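Local structure of esterase (uncultured bacterium FLS12, 4RGY) at residues T18-V22 against H56-L60; L133-R138 against D188-L194. The protein hydrolyses ester bonds as a low-temperature-active alkaline esterase with an alpha/beta-hydrolase fold. All coordinates share one frame; numbering follows the deposited sequence.

Interaction 1 (T18-V22 against H56-L60); sequences TSMTV and HTIWL
S19 sets its CB over one face of the H56 imidazole, in a CH-pi contact 3.7 Å from CB to the ring centroid and 22° off the ring normal. S19 OG turns to D8 on strand 2-11. The opposite face of the ring is covered by T57 CG2, so the imidazole is sandwiched between a serine methylene and the methyl of its own neighbour. M20 contributes backbone: its C lies 3.9 Å from H56 CD2, while its CB points away and the side chain packs on C7, F9 and V77. T21 then comes back toward H56. Its OG1 sits near the plane of the ring, at the edge, 3.4 Å from H56 CD2, and lies 3.0 Å from H56 O. The one hydroxyl proton has two acceptors within reach, H56 O and the stronger partner Q6 OE1 on strand 2-11, and their sharing is not settled. With OG1 placed beside the backbone N (chi1 -57°), T21 CG2 reaches L60 CD2 on helix 58-62 loosely at 4.5 Å. H56, on the loop, turns its ring toward the strand, and T57 next to it packs on D8 of the second subunit. Strand 16-25, antiparallel to strand 75-79, is thus covered by the loop that follows strand 45-49. In alpha/beta hydrolases the loop after that strand commonly helps to form the oxyanion hole, and this contact lies where it turns into helix 58-62.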
loop_
_atom_site.group_PDB
_atom_site.type_symbol
_atom_site.label_atom_id
_atom_site.label_comp_id
_atom_site.label_asym_id
_atom_site.label_seq_id
_atom_site.Cartn_x
_atom_site.Cartn_y
_atom_site.Cartn_z
ATOM N N THR A 18 11.484 -0.262 7.230
ATOM C CA THR A 18 11.136 1.009 6.620
ATOM C C THR A 18 10.567 0.753 5.226
ATOM O O THR A 18 10.275 -0.391 4.870
ATOM C CB THR A 18 12.368 1.956 6.653
ATOM O OG1 THR A 18 11.998 3.265 6.198
ATOM C CG2 THR A 18 13.490 1.387 5.798
ATOM N N SER A 19 10.367 1.817 4.453
ATOM C CA SER A 19 9.673 1.697 3.184
ATOM C C SER A 19 10.301 2.558 2.109
ATOM O O SER A 19 10.943 3.558 2.415
ATOM C CB SER A 19 8.215 2.125 3.347
ATOM O OG SER A 19 7.577 1.320 4.316
ATOM N N MET A 20 10.111 2.169 0.855
ATOM C CA MET A 20 10.430 3.035 -0.277
ATOM C C MET A 20 9.412 2.805 -1.384
ATOM O O MET A 20 8.715 1.780 -1.414
ATOM C CB MET A 20 11.838 2.763 -0.809
ATOM C CG MET A 20 12.015 1.388 -1.424
ATOM S SD MET A 20 13.693 1.225 -2.053
ATOM C CE MET A 20 13.794 -0.550 -2.262
ATOM N N THR A 21 9.313 3.769 -2.299
ATOM C CA THR A 21 8.473 3.629 -3.479
ATOM C C THR A 21 9.386 3.526 -4.683
ATOM O O THR A 21 10.328 4.307 -4.806
ATOM C CB THR A 21 7.588 4.868 -3.654
ATOM O OG1 THR A 21 6.811 5.061 -2.463
ATOM C CG2 THR A 21 6.669 4.719 -4.851
ATOM N N VAL A 22 9.126 2.560 -5.554
ATOM C CA VAL A 22 9.931 2.376 -6.756
ATOM C C VAL A 22 9.018 2.327 -7.972
ATOM O O VAL A 22 7.977 1.668 -7.955
ATOM C CB VAL A 22 10.772 1.076 -6.669
ATOM C CG1 VAL A 22 11.434 0.756 -7.997
ATOM C CG2 VAL A 22 11.818 1.192 -5.560
ATOM N N HIS A 56 8.668 8.739 1.770
ATOM C CA HIS A 56 8.913 8.134 0.461
ATOM C C HIS A 56 7.711 8.206 -0.478
ATOM O O HIS A 56 7.791 7.722 -1.604
ATOM C CB HIS A 56 9.227 6.655 0.684
ATOM C CG HIS A 56 8.110 5.928 1.359
ATOM N ND1 HIS A 56 7.781 6.144 2.680
ATOM C CD2 HIS A 56 7.194 5.054 0.878
ATOM C CE1 HIS A 56 6.730 5.411 2.995
ATOM N NE2 HIS A 56 6.356 4.737 1.922
ATOM N N THR A 57 6.597 8.763 -0.015
ATOM C CA THR A 57 5.369 8.795 -0.818
ATOM C C THR A 57 5.089 10.152 -1.472
ATOM O O THR A 57 4.219 10.261 -2.337
ATOM C CB THR A 57 4.104 8.443 0.012
ATOM O OG1 THR A 57 3.772 9.534 0.876
ATOM C CG2 THR A 57 4.285 7.156 0.829
ATOM N N ILE A 58 5.783 11.189 -1.022
ATOM C CA ILE A 58 5.407 12.543 -1.415
ATOM C C ILE A 58 5.611 12.851 -2.895
ATOM O O ILE A 58 4.767 13.518 -3.509
ATOM C CB ILE A 58 6.115 13.601 -0.529
ATOM C CG1 ILE A 58 5.467 14.973 -0.694
ATOM C CG2 ILE A 58 7.615 13.680 -0.819
ATOM C CD1 ILE A 58 4.230 15.140 0.149
ATOM N N TRP A 59 6.702 12.372 -3.489
ATOM C CA TRP A 59 6.930 12.641 -4.903
ATOM C C TRP A 59 5.803 12.055 -5.760
ATOM O O TRP A 59 5.307 12.710 -6.675
ATOM C CB TRP A 59 8.292 12.113 -5.368
ATOM C CG TRP A 59 9.425 13.089 -5.167
ATOM C CD1 TRP A 59 10.342 13.092 -4.165
ATOM C CD2 TRP A 59 9.746 14.206 -6.008
ATOM N NE1 TRP A 59 11.218 14.146 -4.321
ATOM C CE2 TRP A 59 10.867 14.847 -5.445
ATOM C CE3 TRP A 59 9.186 14.733 -7.179
ATOM C CZ2 TRP A 59 11.449 15.978 -6.015
ATOM C CZ3 TRP A 59 9.765 15.865 -7.751
ATOM C CH2 TRP A 59 10.884 16.476 -7.162
ATOM N N LEU A 60 5.372 10.842 -5.443
ATOM C CA LEU A 60 4.314 10.196 -6.214
ATOM C C LEU A 60 2.993 10.945 -6.056
ATOM O O LEU A 60 2.234 11.108 -7.033
ATOM C CB LEU A 60 4.148 8.745 -5.761
ATOM C CG LEU A 60 3.226 7.898 -6.641
ATOM C CD1 LEU A 60 3.919 7.510 -7.935
ATOM C CD2 LEU A 60 2.752 6.660 -5.895
#

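Interaction 2 (L133-R138 against D188-L194); sequences LKLGMR and DHDLFAL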
loop_
_atom_site.group_PDB
_atom_site.type_symbol
_atom_site.label_atom_id
_atom_site.label_comp_id
_atom_site.label_asym_id
_atom_site.label_seq_id
_atom_site.Cartn_x
_atom_site.Cartn_y
_atom_site.Cartn_z
ATOM N N LEU A 133 23.211 16.764 -3.767
ATOM C CA LEU A 133 24.508 17.372 -4.042
ATOM C C LEU A 133 25.603 16.803 -3.138
ATOM O O LEU A 133 26.750 16.672 -3.563
ATOM C CB LEU A 133 24.445 18.899 -3.947
ATOM C CG LEU A 133 23.557 19.584 -4.981
ATOM C CD1 LEU A 133 23.675 21.079 -4.845
ATOM C CD2 LEU A 133 23.929 19.145 -6.391
ATOM N N LYS A 134 25.255 16.443 -1.905
ATOM C CA LYS A 134 26.198 15.750 -1.037
ATOM C C LYS A 134 26.633 14.412 -1.645
ATOM O O LYS A 134 27.822 14.090 -1.687
ATOM C CB LYS A 134 25.604 15.560 0.358
ATOM C CG LYS A 134 26.566 14.943 1.358
ATOM C CD LYS A 134 25.871 14.709 2.700
ATOM C CE LYS A 134 26.734 13.921 3.669
ATOM N NZ LYS A 134 25.973 13.531 4.909
ATOM N N LEU A 135 25.665 13.636 -2.126
ATOM C CA LEU A 135 25.973 12.384 -2.811
ATOM C C LEU A 135 26.852 12.613 -4.037
ATOM O O LEU A 135 27.859 11.923 -4.217
ATOM C CB LEU A 135 24.685 11.662 -3.210
ATOM C CG LEU A 135 24.009 10.937 -2.039
ATOM C CD1 LEU A 135 22.572 10.609 -2.416
ATOM C CD2 LEU A 135 24.751 9.660 -1.642
ATOM N N GLY A 136 26.488 13.588 -4.866
ATOM C CA GLY A 136 27.220 13.830 -6.094
ATOM C C GLY A 136 28.643 14.295 -5.842
ATOM O O GLY A 136 29.555 13.946 -6.600
ATOM N N MET A 137 28.844 15.071 -4.783
ATOM C CA MET A 137 30.162 15.642 -4.517
ATOM C C MET A 137 31.032 14.795 -3.581
ATOM O O MET A 137 32.263 14.939 -3.570
ATOM C CB MET A 137 30.033 17.089 -4.029
ATOM C CG MET A 137 29.435 18.013 -5.093
ATOM S SD MET A 137 29.665 19.757 -4.698
ATOM C CE MET A 137 28.458 19.982 -3.412
ATOM N N ARG A 138 30.410 13.920 -2.793
ATOM C CA ARG A 138 31.163 12.975 -1.968
ATOM C C ARG A 138 31.490 11.727 -2.771
ATOM O O ARG A 138 32.544 11.112 -2.580
ATOM C CB ARG A 138 30.393 12.603 -0.694
ATOM C CG ARG A 138 30.272 13.729 0.324
ATOM C CD ARG A 138 31.521 13.853 1.203
ATOM N NE ARG A 138 31.632 12.703 2.099
ATOM C CZ ARG A 138 31.024 12.612 3.279
ATOM N NH1 ARG A 138 30.284 13.623 3.727
ATOM N NH2 ARG A 138 31.159 11.510 4.013
ATOM N N ASP A 188 32.881 17.869 6.186
ATOM C CA ASP A 188 32.369 17.064 5.083
ATOM C C ASP A 188 30.849 17.161 4.906
ATOM O O ASP A 188 30.308 16.583 3.961
ATOM C CB ASP A 188 32.840 15.601 5.167
ATOM C CG ASP A 188 32.378 14.892 6.423
ATOM O OD1 ASP A 188 31.526 15.426 7.166
ATOM O OD2 ASP A 188 32.880 13.774 6.656
ATOM N N HIS A 189 30.183 17.884 5.810
ATOM C CA HIS A 189 28.749 18.157 5.705
ATOM C C HIS A 189 28.488 19.403 4.862
ATOM O O HIS A 189 27.378 19.640 4.408
ATOM C CB HIS A 189 28.112 18.414 7.075
ATOM C CG HIS A 189 28.384 17.363 8.105
ATOM N ND1 HIS A 189 27.638 16.212 8.208
ATOM C CD2 HIS A 189 29.289 17.320 9.112
ATOM C CE1 HIS A 189 28.087 15.490 9.221
ATOM N NE2 HIS A 189 29.080 16.146 9.793
ATOM N N ASP A 190 29.516 20.233 4.727
ATOM C CA ASP A 190 29.383 21.569 4.157
ATOM C C ASP A 190 29.549 21.533 2.647
ATOM O O ASP A 190 30.656 21.311 2.139
ATOM C CB ASP A 190 30.458 22.440 4.808
ATOM C CG ASP A 190 30.482 23.868 4.302
ATOM O OD1 ASP A 190 29.650 24.260 3.459
ATOM O OD2 ASP A 190 31.357 24.621 4.810
ATOM N N LEU A 191 28.444 21.716 1.924
ATOM C CA LEU A 191 28.488 21.680 0.456
ATOM C C LEU A 191 29.448 22.709 -0.136
ATOM O O LEU A 191 29.992 22.487 -1.221
ATOM C CB LEU A 191 27.103 21.889 -0.161
ATOM C CG LEU A 191 26.011 20.889 0.193
ATOM C CD1 LEU A 191 24.779 21.240 -0.613
ATOM C CD2 LEU A 191 26.468 19.474 -0.108
ATOM N N PHE A 192 29.655 23.822 0.566
ATOM C CA PHE A 192 30.583 24.840 0.077
ATOM C C PHE A 192 32.005 24.284 0.049
ATOM O O PHE A 192 32.737 24.491 -0.919
ATOM C CB PHE A 192 30.502 26.113 0.922
ATOM C CG PHE A 192 29.242 26.903 0.716
ATOM C CD1 PHE A 192 28.007 26.408 1.141
ATOM C CD2 PHE A 192 29.282 28.139 0.086
ATOM C CE1 PHE A 192 26.838 27.134 0.941
ATOM C CE2 PHE A 192 28.126 28.877 -0.102
ATOM C CZ PHE A 192 26.900 28.378 0.324
ATOM N N ALA A 193 32.374 23.542 1.089
ATOM C CA ALA A 193 33.677 22.891 1.147
ATOM C C ALA A 193 33.788 21.775 0.119
ATOM O O ALA A 193 34.820 21.620 -0.545
ATOM C CB ALA A 193 33.939 22.346 2.559
ATOM N N LEU A 194 32.728 20.982 -0.021
ATOM C CA LEU A 194 32.733 19.908 -0.999
ATOM C C LEU A 194 32.912 20.461 -2.416
ATOM O O LEU A 194 33.620 19.864 -3.233
ATOM C CB LEU A 194 31.458 19.064 -0.893
ATOM C CG LEU A 194 31.252 18.340 0.454
ATOM C CD1 LEU A 194 29.965 17.543 0.410
ATOM C CD2 LEU A 194 32.419 17.430 0.819
HETATM O O HOH W 1 25.481 15.819 6.354
HETATM O O HOH W 2 29.133 14.285 6.237
#
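R138 lies along L194 before its guanidinium reaches D188. From CB the chain leads to CG, which rests 3.8 Å from L194 CD1, and then to CD, 3.7 Å from L194 CD2, so the aliphatic part of the arginine follows both branches of the leucine. Bends at chi2 (-83°) and chi3 then fold the head back over D188. There the guanidinium and the carboxylate stack with planes 7° apart, and D188 CB lies over the guanidinium face, 3.5 Å from R138 NH1. At the tip, R138 NH1 gives a weak bond to D188 O at 3.0 Å, with an N-H...O angle of 125°. Water 2 accepts from R138 NH1 in the guanidinium plane at 2.8 Å and donates weakly to D188 OD1. R138 NH2 makes a long salt bridge to D188 OD2, at 3.9 Å, with the oxygen well out of the guanidinium plane. Deeper in the interface the helices meet through apolar groups, with M137 CB 4.0 Å from L194 CB and L191 wedged between L133, K134 and the M137 methyl. K134 NZ, hydrogen-bonded to Y86 O, also reaches H189 through water 1. Apolar packing therefore joins the helices, while the partly exposed R138-D188 pair probably adds mainly electrostatic attraction and a water bridge, its one direct hydrogen bond being weak.

How the interactions relate
From the N terminus, the chain runs through strand 16-25, passes an unmodelled segment and strand 45-49, and returns at 56-60, where interaction 1 closes the first loop. It then passes strand 75-79, helix 95-110 and strand 120-125 before helix 127-138 opens the second, which interaction 2 closes at 188-194, the turn into helix 191-200 and its first residues. The two loops lie in series, neither nesting nor crossing. The centres of interactions 1 and 2 are about 24 Å apart, on opposite sides of the chain's centre. Interaction 1 ties strand 16-25, next to the edge strand 2-11, to the loop after strand 45-49; interaction 2 joins two helices, one of them following the probable nucleophile elbow.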